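Local atomic coordinates of periplasmic binding protein (Veillonella parvula, PDB entry 4MO9), a protein that probably captures a solute, perhaps an iron-siderophore complex, and delivers it to an ABC transporter for uptake. Residues A79-H84 with L276-T281; K83-E88 with L356-S361; L204-N209 with S265-K270; S312-L317 with G362-H367. All blocks are in the same frame, centred on the assembly; numbering follows the deposited sequence.

Contact 1: A79-H84 with L276-T281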
loop_
_atom_site.group_PDB
_atom_site.type_symbol
_atom_site.label_atom_id
_atom_site.label_comp_id
_atom_site.label_asym_id
_atom_site.label_seq_id
_atom_site.Cartn_x
_atom_site.Cartn_y
_atom_site.Cartn_z
ATOM N N ALA A 79 -1.350 -5.596 12.607
ATOM C CA ALA A 79 -0.671 -5.911 13.864
ATOM C C ALA A 79 0.602 -6.726 13.666
ATOM O O ALA A 79 1.522 -6.661 14.489
ATOM C CB ALA A 79 -1.615 -6.615 14.838
ATOM N N ASP A 80 0.666 -7.503 12.589
ATOM C CA ASP A 80 1.877 -8.279 12.360
ATOM C C ASP A 80 3.056 -7.348 12.086
ATOM O O ASP A 80 4.170 -7.597 12.556
ATOM C CB ASP A 80 1.702 -9.320 11.246
ATOM C CG ASP A 80 1.388 -8.699 9.902
ATOM O OD1 ASP A 80 0.617 -7.709 9.859
ATOM O OD2 ASP A 80 1.907 -9.224 8.882
HETATM N N MSE A 81 2.805 -6.265 11.352
HETATM C CA MSE A 81 3.840 -5.263 11.121
HETATM C C MSE A 81 4.206 -4.545 12.428
HETATM O O MSE A 81 5.388 -4.327 12.723
HETATM C CB MSE A 81 3.380 -4.248 10.069
HETATM C CG MSE A 81 3.292 -4.808 8.666
HETATM SE SE MSE A 81 2.643 -3.451 7.426
HETATM C CE MSE A 81 3.084 -4.374 5.765
ATOM N N TRP A 82 3.194 -4.190 13.215
ATOM C CA TRP A 82 3.426 -3.548 14.508
ATOM C C TRP A 82 4.325 -4.386 15.422
ATOM O O TRP A 82 5.237 -3.841 16.052
ATOM C CB TRP A 82 2.098 -3.228 15.210
ATOM C CG TRP A 82 2.279 -2.477 16.493
ATOM C CD1 TRP A 82 1.979 -2.906 17.754
ATOM C CD2 TRP A 82 2.825 -1.159 16.635
ATOM N NE1 TRP A 82 2.304 -1.930 18.673
ATOM C CE2 TRP A 82 2.819 -0.846 18.011
ATOM C CE3 TRP A 82 3.307 -0.210 15.729
ATOM C CZ2 TRP A 82 3.283 0.380 18.503
ATOM C CZ3 TRP A 82 3.774 0.997 16.214
ATOM C CH2 TRP A 82 3.755 1.285 17.589
ATOM N N LYS A 83 4.082 -5.698 15.496
ATOM C CA LYS A 83 4.920 -6.561 16.331
ATOM C C LYS A 83 6.354 -6.584 15.820
ATOM O O LYS A 83 7.309 -6.504 16.594
ATOM C CB LYS A 83 4.412 -8.008 16.342
ATOM C CG LYS A 83 3.000 -8.219 16.844
ATOM C CD LYS A 83 2.596 -9.692 16.605
ATOM C CE LYS A 83 1.147 -9.815 16.131
ATOM N NZ LYS A 83 0.951 -10.994 15.247
ATOM N N HIS A 84 6.499 -6.730 14.508
ATOM C CA HIS A 84 7.814 -6.856 13.903
ATOM C C HIS A 84 8.608 -5.566 14.114
ATOM O O HIS A 84 9.771 -5.588 14.536
ATOM C CB HIS A 84 7.664 -7.140 12.410
ATOM C CG HIS A 84 8.954 -7.443 11.720
ATOM N ND1 HIS A 84 9.666 -8.603 11.953
ATOM C CD2 HIS A 84 9.667 -6.741 10.807
ATOM C CE1 HIS A 84 10.760 -8.599 11.213
ATOM N NE2 HIS A 84 10.786 -7.479 10.508
ATOM N N LEU A 276 -0.727 -13.477 3.930
ATOM C CA LEU A 276 0.568 -12.976 3.473
ATOM C C LEU A 276 1.100 -12.015 4.529
ATOM O O LEU A 276 0.358 -11.647 5.450
ATOM C CB LEU A 276 0.430 -12.258 2.128
ATOM C CG LEU A 276 0.098 -13.164 0.929
ATOM C CD1 LEU A 276 -0.022 -12.314 -0.347
ATOM C CD2 LEU A 276 1.160 -14.222 0.772
ATOM N N GLY A 277 2.370 -11.620 4.407
ATOM C CA GLY A 277 2.975 -10.671 5.337
ATOM C C GLY A 277 4.033 -11.308 6.227
ATOM O O GLY A 277 4.608 -12.347 5.878
ATOM N N PHE A 278 4.284 -10.701 7.387
ATOM C CA PHE A 278 5.340 -11.174 8.290
ATOM C C PHE A 278 4.998 -12.469 9.005
ATOM O O PHE A 278 5.901 -13.192 9.442
ATOM C CB PHE A 278 5.690 -10.092 9.317
ATOM C CG PHE A 278 6.382 -8.904 8.714
ATOM C CD1 PHE A 278 7.735 -8.967 8.383
ATOM C CD2 PHE A 278 5.681 -7.732 8.459
ATOM C CE1 PHE A 278 8.379 -7.871 7.818
ATOM C CE2 PHE A 278 6.315 -6.630 7.895
ATOM C CZ PHE A 278 7.669 -6.701 7.573
ATOM N N GLU A 279 3.704 -12.754 9.140
ATOM C CA GLU A 279 3.261 -13.987 9.786
ATOM C C GLU A 279 2.685 -14.913 8.742
ATOM O O GLU A 279 1.479 -15.168 8.721
ATOM C CB GLU A 279 2.194 -13.701 10.833
ATOM C CG GLU A 279 2.586 -12.622 11.786
ATOM C CD GLU A 279 2.499 -13.054 13.225
ATOM O OE1 GLU A 279 1.932 -14.139 13.496
ATOM O OE2 GLU A 279 3.005 -12.303 14.085
ATOM N N ALA A 280 3.557 -15.424 7.884
ATOM C CA ALA A 280 3.140 -16.221 6.752
ATOM C C ALA A 280 4.271 -17.170 6.432
ATOM O O ALA A 280 5.445 -16.800 6.545
ATOM C CB ALA A 280 2.856 -15.326 5.559
ATOM N N THR A 281 3.929 -18.395 6.048
ATOM C CA THR A 281 4.929 -19.333 5.562
ATOM C C THR A 281 4.535 -19.802 4.168
ATOM O O THR A 281 3.358 -19.742 3.800
ATOM C CB THR A 281 5.056 -20.554 6.480
ATOM O OG1 THR A 281 3.896 -21.380 6.333
ATOM C CG2 THR A 281 5.199 -20.108 7.934
HETATM O O HOH W 1 1.315 -11.804 8.048
#
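Asp80, Lys83 and His84 of helix 79-88 meet Phe278 and Glu279 of the loop before helix 282-295, a helix-to-loop contact between the two lobes. The His84 and Phe278 rings form an offset stack, centroids 4.3 Å apart and planes at 19°, with Phe278 CE1 over the imidazole rim; His84 NE2 is bonded to Ser359. Selenomethionine Met81 closes on the Phe278 edge, its CG in the ring plane and 3.6 Å from CE2. In this bilobal solute-binding fold, such contacts tie a first-lobe helix to the second lobe. Asp80 CG stands between its backbone N and carbonyl carbon (chi1 62°); OD2 accepts a hydrogen bond from Phe278 N at 3.2 Å and another from a water that joins Leu276 O and Glu279 N. Lys83 NZ, also bonded to Tyr266 OH, forms a salt bridge to Glu279 OE2 at 2.7 Å from above the carboxylate plane. An alanine in place of Glu279 would probably leave Lys83 without this charged mate and open a gap beside Asp80 CB, where Glu279 CG packs at 3.5 Å.

Contact 2: K83-E88 with L356-S361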
loop_
_atom_site.group_PDB
_atom_site.type_symbol
_atom_site.label_atom_id
_atom_site.label_comp_id
_atom_site.label_asym_id
_atom_site.label_seq_id
_atom_site.Cartn_x
_atom_site.Cartn_y
_atom_site.Cartn_z
ATOM N N LYS A 83 4.082 -5.698 15.496
ATOM C CA LYS A 83 4.920 -6.561 16.331
ATOM C C LYS A 83 6.354 -6.584 15.820
ATOM O O LYS A 83 7.309 -6.504 16.594
ATOM C CB LYS A 83 4.412 -8.008 16.342
ATOM C CG LYS A 83 3.000 -8.219 16.844
ATOM C CD LYS A 83 2.596 -9.692 16.605
ATOM C CE LYS A 83 1.147 -9.815 16.131
ATOM N NZ LYS A 83 0.951 -10.994 15.247
ATOM N N HIS A 84 6.499 -6.730 14.508
ATOM C CA HIS A 84 7.814 -6.856 13.903
ATOM C C HIS A 84 8.608 -5.566 14.114
ATOM O O HIS A 84 9.771 -5.588 14.536
ATOM C CB HIS A 84 7.664 -7.140 12.410
ATOM C CG HIS A 84 8.954 -7.443 11.720
ATOM N ND1 HIS A 84 9.666 -8.603 11.953
ATOM C CD2 HIS A 84 9.667 -6.741 10.807
ATOM C CE1 HIS A 84 10.760 -8.599 11.213
ATOM N NE2 HIS A 84 10.786 -7.479 10.508
ATOM N N PHE A 85 7.960 -4.440 13.841
ATOM C CA PHE A 85 8.638 -3.155 13.894
ATOM C C PHE A 85 9.002 -2.792 15.331
ATOM O O PHE A 85 10.108 -2.320 15.592
ATOM C CB PHE A 85 7.785 -2.059 13.250
ATOM C CG PHE A 85 7.497 -2.286 11.783
ATOM C CD1 PHE A 85 8.173 -3.271 11.062
ATOM C CD2 PHE A 85 6.550 -1.505 11.125
ATOM C CE1 PHE A 85 7.895 -3.479 9.711
ATOM C CE2 PHE A 85 6.268 -1.709 9.773
ATOM C CZ PHE A 85 6.941 -2.696 9.068
ATOM N N THR A 86 8.079 -3.019 16.265
ATOM C CA THR A 86 8.335 -2.680 17.666
ATOM C C THR A 86 9.391 -3.598 18.274
ATOM O O THR A 86 10.152 -3.186 19.150
ATOM C CB THR A 86 7.043 -2.666 18.526
ATOM O OG1 THR A 86 6.362 -3.920 18.424
ATOM C CG2 THR A 86 6.122 -1.562 18.062
ATOM N N ALA A 87 9.453 -4.831 17.789
ATOM C CA ALA A 87 10.471 -5.770 18.251
ATOM C C ALA A 87 11.859 -5.227 17.938
ATOM O O ALA A 87 12.778 -5.334 18.756
ATOM C CB ALA A 87 10.277 -7.133 17.607
ATOM N N GLU A 88 12.004 -4.637 16.757
ATOM C CA GLU A 88 13.307 -4.160 16.303
ATOM C C GLU A 88 13.556 -2.698 16.677
ATOM O O GLU A 88 14.704 -2.254 16.733
ATOM C CB GLU A 88 13.458 -4.387 14.793
ATOM C CG GLU A 88 13.151 -5.836 14.388
ATOM C CD GLU A 88 13.567 -6.178 12.968
ATOM O OE1 GLU A 88 13.787 -5.244 12.161
ATOM O OE2 GLU A 88 13.673 -7.390 12.663
ATOM N N LEU A 356 14.898 0.891 4.874
ATOM C CA LEU A 356 14.129 0.688 6.102
ATOM C C LEU A 356 14.972 0.174 7.275
ATOM O O LEU A 356 15.893 -0.623 7.098
ATOM C CB LEU A 356 12.917 -0.221 5.843
ATOM C CG LEU A 356 11.830 0.409 4.965
ATOM C CD1 LEU A 356 10.702 -0.583 4.640
ATOM C CD2 LEU A 356 11.252 1.650 5.633
ATOM N N PRO A 357 14.663 0.655 8.485
ATOM C CA PRO A 357 15.336 0.191 9.699
ATOM C C PRO A 357 14.751 -1.133 10.209
ATOM O O PRO A 357 15.132 -1.583 11.293
ATOM C CB PRO A 357 15.032 1.300 10.700
ATOM C CG PRO A 357 13.695 1.821 10.282
ATOM C CD PRO A 357 13.661 1.702 8.769
ATOM N N PHE A 358 13.844 -1.733 9.450
ATOM C CA PHE A 358 13.224 -3.000 9.849
ATOM C C PHE A 358 13.720 -4.112 8.926
ATOM O O PHE A 358 13.891 -3.881 7.724
ATOM C CB PHE A 358 11.694 -2.889 9.768
ATOM C CG PHE A 358 11.141 -1.624 10.388
ATOM C CD1 PHE A 358 11.235 -1.406 11.756
ATOM C CD2 PHE A 358 10.520 -0.665 9.602
ATOM C CE1 PHE A 358 10.729 -0.241 12.328
ATOM C CE2 PHE A 358 10.013 0.501 10.160
ATOM C CZ PHE A 358 10.118 0.713 11.529
ATOM N N SER A 359 13.958 -5.307 9.464
ATOM C CA SER A 359 14.477 -6.399 8.645
ATOM C C SER A 359 13.401 -6.956 7.717
ATOM O O SER A 359 12.223 -7.057 8.085
ATOM C CB SER A 359 15.027 -7.525 9.522
ATOM O OG SER A 359 13.998 -8.090 10.317
ATOM N N TYR A 360 13.802 -7.310 6.502
ATOM C CA TYR A 360 12.878 -7.934 5.574
ATOM C C TYR A 360 12.666 -9.404 5.938
ATOM O O TYR A 360 13.624 -10.096 6.283
ATOM C CB TYR A 360 13.403 -7.826 4.142
ATOM C CG TYR A 360 12.505 -8.506 3.135
ATOM C CD1 TYR A 360 11.286 -7.945 2.777
ATOM C CD2 TYR A 360 12.870 -9.712 2.554
ATOM C CE1 TYR A 360 10.454 -8.560 1.861
ATOM C CE2 TYR A 360 12.048 -10.339 1.636
ATOM C CZ TYR A 360 10.841 -9.755 1.292
ATOM O OH TYR A 360 10.020 -10.388 0.378
ATOM N N SER A 361 11.411 -9.855 5.878
ATOM C CA SER A 361 11.059 -11.279 5.974
ATOM C C SER A 361 9.580 -11.475 5.626
ATOM O O SER A 361 8.892 -10.520 5.264
ATOM C CB SER A 361 11.347 -11.854 7.361
ATOM O OG SER A 361 10.435 -11.340 8.305
#
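Phe358 and Phe85 stack face to face, their centroids 4.0 Å apart and their planes only 17° from parallel. Phe85 CG lies over the centre of the Phe358 ring, whereas Phe358 CD2 sits toward the rim of Phe85, so the overlap is shifted. Phe85 CB adds a CH-pi contact to the same face, and its CD1 comes within 3.5 Å of Phe358 CG. On the opposite face of Phe358, Pro357 CG stands 3.8 Å above the ring plane, holding the phenyl between proline and phenylalanine; Phe52 and Ser56 of helix 52-59 pack around it. The loop 356-361 leads from helix 344-355 toward strand 365-367, the edge strand of the second lobe's sheet, and here it lies against helix 79-88 of the first lobe. Near the end of that helix Glu88, its chain extended beyond CG, grips one serine with both carboxylate oxygens. OE1 takes Ser359 N on its syn lone pair at 2.7 Å, with a fairly straight N-H...O angle of 161°, and Ser359 OG donates to OE2 at 2.5 Å, a very short distance whose exact length is doubtful. Ser359 OG stands between its backbone N and carbonyl carbon (chi1 63°), which brings it to the carboxylate beside the N-H. The carbonyl O of the same serine is bound by another side chain: His84 NE2 donates to Ser359 O at 2.8 Å, the acceptor tilted slightly from the imidazole plane.

Contact 3: L204-N209 with S265-K270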
loop_
_atom_site.group_PDB
_atom_site.type_symbol
_atom_site.label_atom_id
_atom_site.label_comp_id
_atom_site.label_asym_id
_atom_site.label_seq_id
_atom_site.Cartn_x
_atom_site.Cartn_y
_atom_site.Cartn_z
ATOM N N LEU A 204 -9.968 -10.270 -9.927
ATOM C CA LEU A 204 -9.238 -9.785 -8.755
ATOM C C LEU A 204 -10.129 -9.875 -7.527
ATOM O O LEU A 204 -11.293 -9.474 -7.574
ATOM C CB LEU A 204 -8.829 -8.322 -8.952
ATOM C CG LEU A 204 -7.985 -7.931 -10.165
ATOM C CD1 LEU A 204 -7.933 -6.403 -10.304
ATOM C CD2 LEU A 204 -6.579 -8.478 -10.030
ATOM N N GLU A 205 -9.604 -10.399 -6.424
ATOM C CA GLU A 205 -10.422 -10.485 -5.215
ATOM C C GLU A 205 -9.561 -10.324 -3.972
ATOM O O GLU A 205 -8.472 -10.909 -3.892
ATOM C CB GLU A 205 -11.198 -11.812 -5.145
ATOM C CG GLU A 205 -12.169 -11.879 -3.950
ATOM C CD GLU A 205 -12.766 -13.267 -3.713
ATOM O OE1 GLU A 205 -13.120 -13.962 -4.700
ATOM O OE2 GLU A 205 -12.911 -13.666 -2.529
ATOM N N VAL A 206 -10.039 -9.515 -3.021
ATOM C CA VAL A 206 -9.427 -9.457 -1.695
ATOM C C VAL A 206 -9.858 -10.722 -0.956
ATOM O O VAL A 206 -11.061 -10.941 -0.729
ATOM C CB VAL A 206 -9.877 -8.215 -0.903
ATOM C CG1 VAL A 206 -9.019 -8.051 0.354
ATOM C CG2 VAL A 206 -9.747 -6.970 -1.772
ATOM N N GLY A 207 -8.895 -11.569 -0.594
ATOM C CA GLY A 207 -9.238 -12.851 0.004
ATOM C C GLY A 207 -9.446 -12.816 1.507
ATOM O O GLY A 207 -9.024 -13.736 2.215
HETATM N N MSE A 208 -10.118 -11.773 1.993
HETATM C CA MSE A 208 -10.274 -11.539 3.428
HETATM C C MSE A 208 -11.293 -12.463 4.080
HETATM O O MSE A 208 -11.233 -12.715 5.290
HETATM C CB MSE A 208 -10.677 -10.084 3.675
HETATM C CG MSE A 208 -10.976 -9.753 5.134
HETATM SE SE MSE A 208 -11.351 -7.854 5.362
HETATM C CE MSE A 208 -12.938 -7.738 4.245
ATOM N N ASN A 209 -12.225 -12.972 3.281
ATOM C CA ASN A 209 -13.306 -13.781 3.824
ATOM C C ASN A 209 -13.122 -15.280 3.599
ATOM O O ASN A 209 -13.986 -16.071 3.967
ATOM C CB ASN A 209 -14.653 -13.310 3.262
ATOM C CG ASN A 209 -15.005 -11.901 3.699
ATOM O OD1 ASN A 209 -14.696 -11.494 4.820
ATOM N ND2 ASN A 209 -15.648 -11.146 2.813
ATOM N N SER A 265 -3.307 -10.965 3.289
ATOM C CA SER A 265 -2.853 -10.020 4.304
ATOM C C SER A 265 -2.911 -10.693 5.659
ATOM O O SER A 265 -3.055 -11.916 5.748
ATOM C CB SER A 265 -3.734 -8.771 4.318
ATOM O OG SER A 265 -3.092 -7.716 5.035
ATOM N N TYR A 266 -2.806 -9.893 6.714
ATOM C CA TYR A 266 -2.895 -10.419 8.070
ATOM C C TYR A 266 -4.313 -10.211 8.603
ATOM O O TYR A 266 -4.668 -9.101 9.021
ATOM C CB TYR A 266 -1.857 -9.735 8.977
ATOM C CG TYR A 266 -1.827 -10.285 10.386
ATOM C CD1 TYR A 266 -1.381 -11.576 10.633
ATOM C CD2 TYR A 266 -2.247 -9.515 11.466
ATOM C CE1 TYR A 266 -1.353 -12.096 11.924
ATOM C CE2 TYR A 266 -2.224 -10.027 12.767
ATOM C CZ TYR A 266 -1.772 -11.316 12.983
ATOM O OH TYR A 266 -1.740 -11.839 14.257
ATOM N N TRP A 267 -5.119 -11.275 8.557
ATOM C CA TRP A 267 -6.508 -11.245 9.027
ATOM C C TRP A 267 -6.748 -12.386 10.015
ATOM O O TRP A 267 -7.430 -13.365 9.681
ATOM C CB TRP A 267 -7.496 -11.373 7.850
ATOM C CG TRP A 267 -7.518 -10.192 6.909
ATOM C CD1 TRP A 267 -7.825 -8.899 7.221
ATOM C CD2 TRP A 267 -7.245 -10.210 5.499
ATOM N NE1 TRP A 267 -7.742 -8.103 6.093
ATOM C CE2 TRP A 267 -7.392 -8.887 5.024
ATOM C CE3 TRP A 267 -6.884 -11.221 4.593
ATOM C CZ2 TRP A 267 -7.189 -8.545 3.679
ATOM C CZ3 TRP A 267 -6.682 -10.885 3.262
ATOM C CH2 TRP A 267 -6.836 -9.556 2.816
ATOM N N PRO A 268 -6.211 -12.253 11.245
ATOM C CA PRO A 268 -6.232 -13.350 12.226
ATOM C C PRO A 268 -7.631 -13.753 12.687
ATOM O O PRO A 268 -7.791 -14.853 13.220
ATOM C CB PRO A 268 -5.429 -12.788 13.404
ATOM C CG PRO A 268 -5.547 -11.290 13.273
ATOM C CD PRO A 268 -5.608 -11.023 11.792
ATOM N N LYS A 269 -8.621 -12.882 12.497
ATOM C CA LYS A 269 -9.996 -13.222 12.867
ATOM C C LYS A 269 -10.687 -14.035 11.776
ATOM O O LYS A 269 -11.809 -14.502 11.955
ATOM C CB LYS A 269 -10.811 -11.961 13.147
ATOM C CG LYS A 269 -10.411 -11.210 14.404
ATOM C CD LYS A 269 -11.425 -10.117 14.695
ATOM C CE LYS A 269 -10.828 -8.998 15.525
ATOM N NZ LYS A 269 -11.735 -7.816 15.535
ATOM N N LYS A 270 -10.016 -14.184 10.638
ATOM C CA LYS A 270 -10.552 -14.946 9.517
ATOM C C LYS A 270 -9.585 -16.088 9.216
ATOM O O LYS A 270 -8.699 -15.931 8.384
ATOM C CB LYS A 270 -10.677 -14.031 8.293
ATOM C CG LYS A 270 -11.578 -12.808 8.493
ATOM C CD LYS A 270 -13.001 -13.233 8.858
ATOM C CE LYS A 270 -14.019 -12.627 7.907
ATOM N NZ LYS A 270 -15.249 -13.468 7.825
#
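Val206, of strand 201-206, touches the indole of Trp267 with one methyl, CG1 lying 3.6 Å from CH2. Gly207 follows with its backbone carbon near Trp267 CZ3, and the chain then turns so that selenomethionine Met208 lies over one face of the indole. Its CA comes to 3.6 Å from Trp267 CE3, CB lies above the ring system, and CG sits almost on the normal of the five-membered ring, 3.6 Å from its centroid, in a CH-pi contact. CG is anti to the backbone N (chi1 175°), which carries it across the indole; the selenium follows obliquely, 4.1 Å from that centroid, as a Met-aromatic contact. Ser265 CB covers the opposite face. An alanine in place of Trp267 would probably leave the Met208 side chain without the surface it lies on and open a gap beside Val206 CG1. Lys270, placed by the type I turn Trp267-Lys270, packs its CG 3.2 Å from Met208 O, a buried carbonyl oxygen with no polar partner in the model. Last comes Asn209, whose side chain runs alongside that of Lys270 in the same direction, OD1 3.4 Å from CE. Strands 201-206 and 259-263 are parallel neighbours, and the segments that follow them pack together here, as in the alpha/beta lobes of binding proteins, with the side chain of Trp267 about 10 Å from the bound trimethylamine oxide.

Contact 4: S312-L317 with G362-H367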
loop_
_atom_site.group_PDB
_atom_site.type_symbol
_atom_site.label_atom_id
_atom_site.label_comp_id
_atom_site.label_asym_id
_atom_site.label_seq_id
_atom_site.Cartn_x
_atom_site.Cartn_y
_atom_site.Cartn_z
ATOM N N SER A 312 -1.284 -14.451 -5.947
ATOM C CA SER A 312 -1.672 -13.686 -4.767
ATOM C C SER A 312 -0.607 -12.636 -4.477
ATOM O O SER A 312 0.586 -12.928 -4.564
ATOM C CB SER A 312 -1.831 -14.628 -3.560
ATOM O OG SER A 312 -2.162 -13.883 -2.388
ATOM N N ALA A 313 -1.037 -11.411 -4.172
ATOM C CA ALA A 313 -0.132 -10.347 -3.762
ATOM C C ALA A 313 -0.682 -9.746 -2.476
ATOM O O ALA A 313 -1.883 -9.840 -2.218
ATOM C CB ALA A 313 -0.027 -9.283 -4.844
ATOM N N HIS A 314 0.185 -9.142 -1.668
ATOM C CA HIS A 314 -0.210 -8.605 -0.367
ATOM C C HIS A 314 -1.038 -7.321 -0.518
ATOM O O HIS A 314 -0.586 -6.349 -1.141
ATOM C CB HIS A 314 1.042 -8.329 0.489
ATOM C CG HIS A 314 0.746 -8.086 1.940
ATOM N ND1 HIS A 314 0.076 -6.968 2.383
ATOM C CD2 HIS A 314 1.022 -8.822 3.045
ATOM C CE1 HIS A 314 -0.052 -7.023 3.698
ATOM N NE2 HIS A 314 0.517 -8.136 4.126
ATOM N N HIS A 315 -2.228 -7.318 0.085
ATOM C CA HIS A 315 -3.211 -6.229 -0.002
ATOM C C HIS A 315 -2.695 -4.887 0.516
ATOM O O HIS A 315 -3.208 -3.824 0.137
ATOM C CB HIS A 315 -4.472 -6.645 0.775
ATOM C CG HIS A 315 -5.689 -5.816 0.487
ATOM N ND1 HIS A 315 -6.022 -5.386 -0.778
ATOM C CD2 HIS A 315 -6.677 -5.382 1.305
ATOM C CE1 HIS A 315 -7.154 -4.699 -0.725
ATOM N NE2 HIS A 315 -7.574 -4.687 0.527
ATOM N N GLY A 316 -1.682 -4.924 1.380
ATOM C CA GLY A 316 -1.197 -3.709 2.022
ATOM C C GLY A 316 0.005 -3.085 1.333
ATOM O O GLY A 316 0.588 -2.122 1.828
ATOM N N LEU A 317 0.394 -3.643 0.193
ATOM C CA LEU A 317 1.524 -3.108 -0.551
ATOM C C LEU A 317 1.209 -1.897 -1.449
ATOM O O LEU A 317 2.075 -1.033 -1.607
ATOM C CB LEU A 317 2.240 -4.205 -1.348
ATOM C CG LEU A 317 2.981 -5.292 -0.551
ATOM C CD1 LEU A 317 3.486 -6.402 -1.480
ATOM C CD2 LEU A 317 4.141 -4.685 0.245
ATOM N N GLY A 362 9.098 -12.710 5.718
ATOM C CA GLY A 362 7.704 -12.995 5.418
ATOM C C GLY A 362 7.464 -13.300 3.947
ATOM O O GLY A 362 8.419 -13.444 3.179
ATOM N N ILE A 363 6.191 -13.386 3.558
ATOM C CA ILE A 363 5.796 -13.781 2.202
ATOM C C ILE A 363 4.809 -12.756 1.647
ATOM O O ILE A 363 3.798 -12.461 2.285
ATOM C CB ILE A 363 5.110 -15.167 2.208
ATOM C CG1 ILE A 363 5.961 -16.200 2.959
ATOM C CG2 ILE A 363 4.771 -15.614 0.782
ATOM C CD1 ILE A 363 7.153 -16.701 2.181
ATOM N N TRP A 364 5.087 -12.231 0.454
ATOM C CA TRP A 364 4.372 -11.056 -0.049
ATOM C C TRP A 364 3.754 -11.289 -1.418
ATOM O O TRP A 364 2.885 -10.531 -1.854
ATOM C CB TRP A 364 5.329 -9.849 -0.077
ATOM C CG TRP A 364 5.899 -9.608 1.273
ATOM C CD1 TRP A 364 7.025 -10.179 1.811
ATOM C CD2 TRP A 364 5.338 -8.776 2.297
ATOM N NE1 TRP A 364 7.206 -9.729 3.107
ATOM C CE2 TRP A 364 6.182 -8.872 3.428
ATOM C CE3 TRP A 364 4.210 -7.954 2.369
ATOM C CZ2 TRP A 364 5.930 -8.169 4.613
ATOM C CZ3 TRP A 364 3.959 -7.262 3.543
ATOM C CH2 TRP A 364 4.812 -7.374 4.650
ATOM N N PHE A 365 4.208 -12.348 -2.082
ATOM C CA PHE A 365 3.727 -12.702 -3.411
ATOM C C PHE A 365 3.664 -14.213 -3.494
ATOM O O PHE A 365 4.387 -14.913 -2.769
ATOM C CB PHE A 365 4.672 -12.171 -4.487
ATOM C CG PHE A 365 4.822 -10.669 -4.479
ATOM C CD1 PHE A 365 3.776 -9.849 -4.900
ATOM C CD2 PHE A 365 6.009 -10.079 -4.060
ATOM C CE1 PHE A 365 3.910 -8.462 -4.895
ATOM C CE2 PHE A 365 6.153 -8.690 -4.062
ATOM C CZ PHE A 365 5.103 -7.886 -4.482
HETATM N N MSE A 366 2.817 -14.731 -4.375
HETATM C CA MSE A 366 2.610 -16.170 -4.391
HETATM C C MSE A 366 1.997 -16.646 -5.685
HETATM O O MSE A 366 1.071 -16.028 -6.212
HETATM C CB MSE A 366 1.727 -16.587 -3.217
HETATM C CG MSE A 366 1.023 -17.898 -3.429
HETATM SE SE MSE A 366 1.443 -19.100 -1.995
HETATM C CE MSE A 366 3.375 -19.175 -2.303
ATOM N N HIS A 367 2.525 -17.759 -6.185
ATOM C CA HIS A 367 1.990 -18.416 -7.357
ATOM C C HIS A 367 1.583 -19.806 -6.903
ATOM O O HIS A 367 2.407 -20.558 -6.381
ATOM C CB HIS A 367 3.065 -18.497 -8.435
ATOM C CG HIS A 367 2.588 -19.095 -9.717
ATOM N ND1 HIS A 367 1.271 -19.038 -10.115
ATOM C CD2 HIS A 367 3.247 -19.778 -10.682
ATOM C CE1 HIS A 367 1.141 -19.650 -11.279
ATOM N NE2 HIS A 367 2.322 -20.106 -11.647
#
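The antiparallel edge of the second lobe's mixed sheet is built where Ser312 and Ala313, ending strand 310-313, pair with Met366 and Phe365 of strand 365-367. Ser312 and Met366 form the hydrogen-bonded pair: Ser312 N donates to Met366 O at 2.8 Å, while the return bond from Met366 N to Ser312 O is weak. Ala313 and Phe365 form the non-hydrogen-bonded pair, and a further weak bond runs from His314 N to Trp364 O. On the face of the sheet that carries Ala313 and Phe365, Ala313 CB lies at the edge of the Phe365 ring, 3.8 Å from CD1. Leu317 brings one methyl, CD1, to 3.7 Å from Phe365 CZ and the other, CD2, to 3.9 Å from Trp364 CE3; Tyr329 stacks on Phe365. Beyond the strand end, His314, its CG anti to the backbone N (chi1 -166°), lies side by side with Trp364, pointing the same way. Trp364 CZ3 stands 3.4 Å above the imidazole, toward its rim, but the planes are 36° apart and the rings meet obliquely; the indole NE1 is bonded to Ser361 O. His314 ND1 accepts a hydrogen bond from Gly316 N at 2.9 Å, close to the ring plane, within the turn His314-Leu317. With ND1 as acceptor and the indole against one face, the imidazole is probably held in its rotation, and a neutral ring protonated on NE2 would probably be favoured.

Contacts 1 and 2 share helix 79-88 of the first lobe, their centres 10 Å apart; His84 touches both the loop before helix 282-295 and the one after helix 344-355. Contacts 3 and 4, centres 11 Å apart, both reach the second lobe's mixed sheet. Along the chain contact 3 is nested within the loop closed by contact 1, while contacts 2 and 4 cross, their segments adjoining at Ser361 and Gly362. Contacts 2 and 3 are farthest apart, about 22 Å between centres, yet Lys83 and Tyr266 join their segments. Gly277 N and Ile363 O link contacts 1 and 4. Contacts 1 and 2 join the lobes, while contacts 3 and 4 lie within the second.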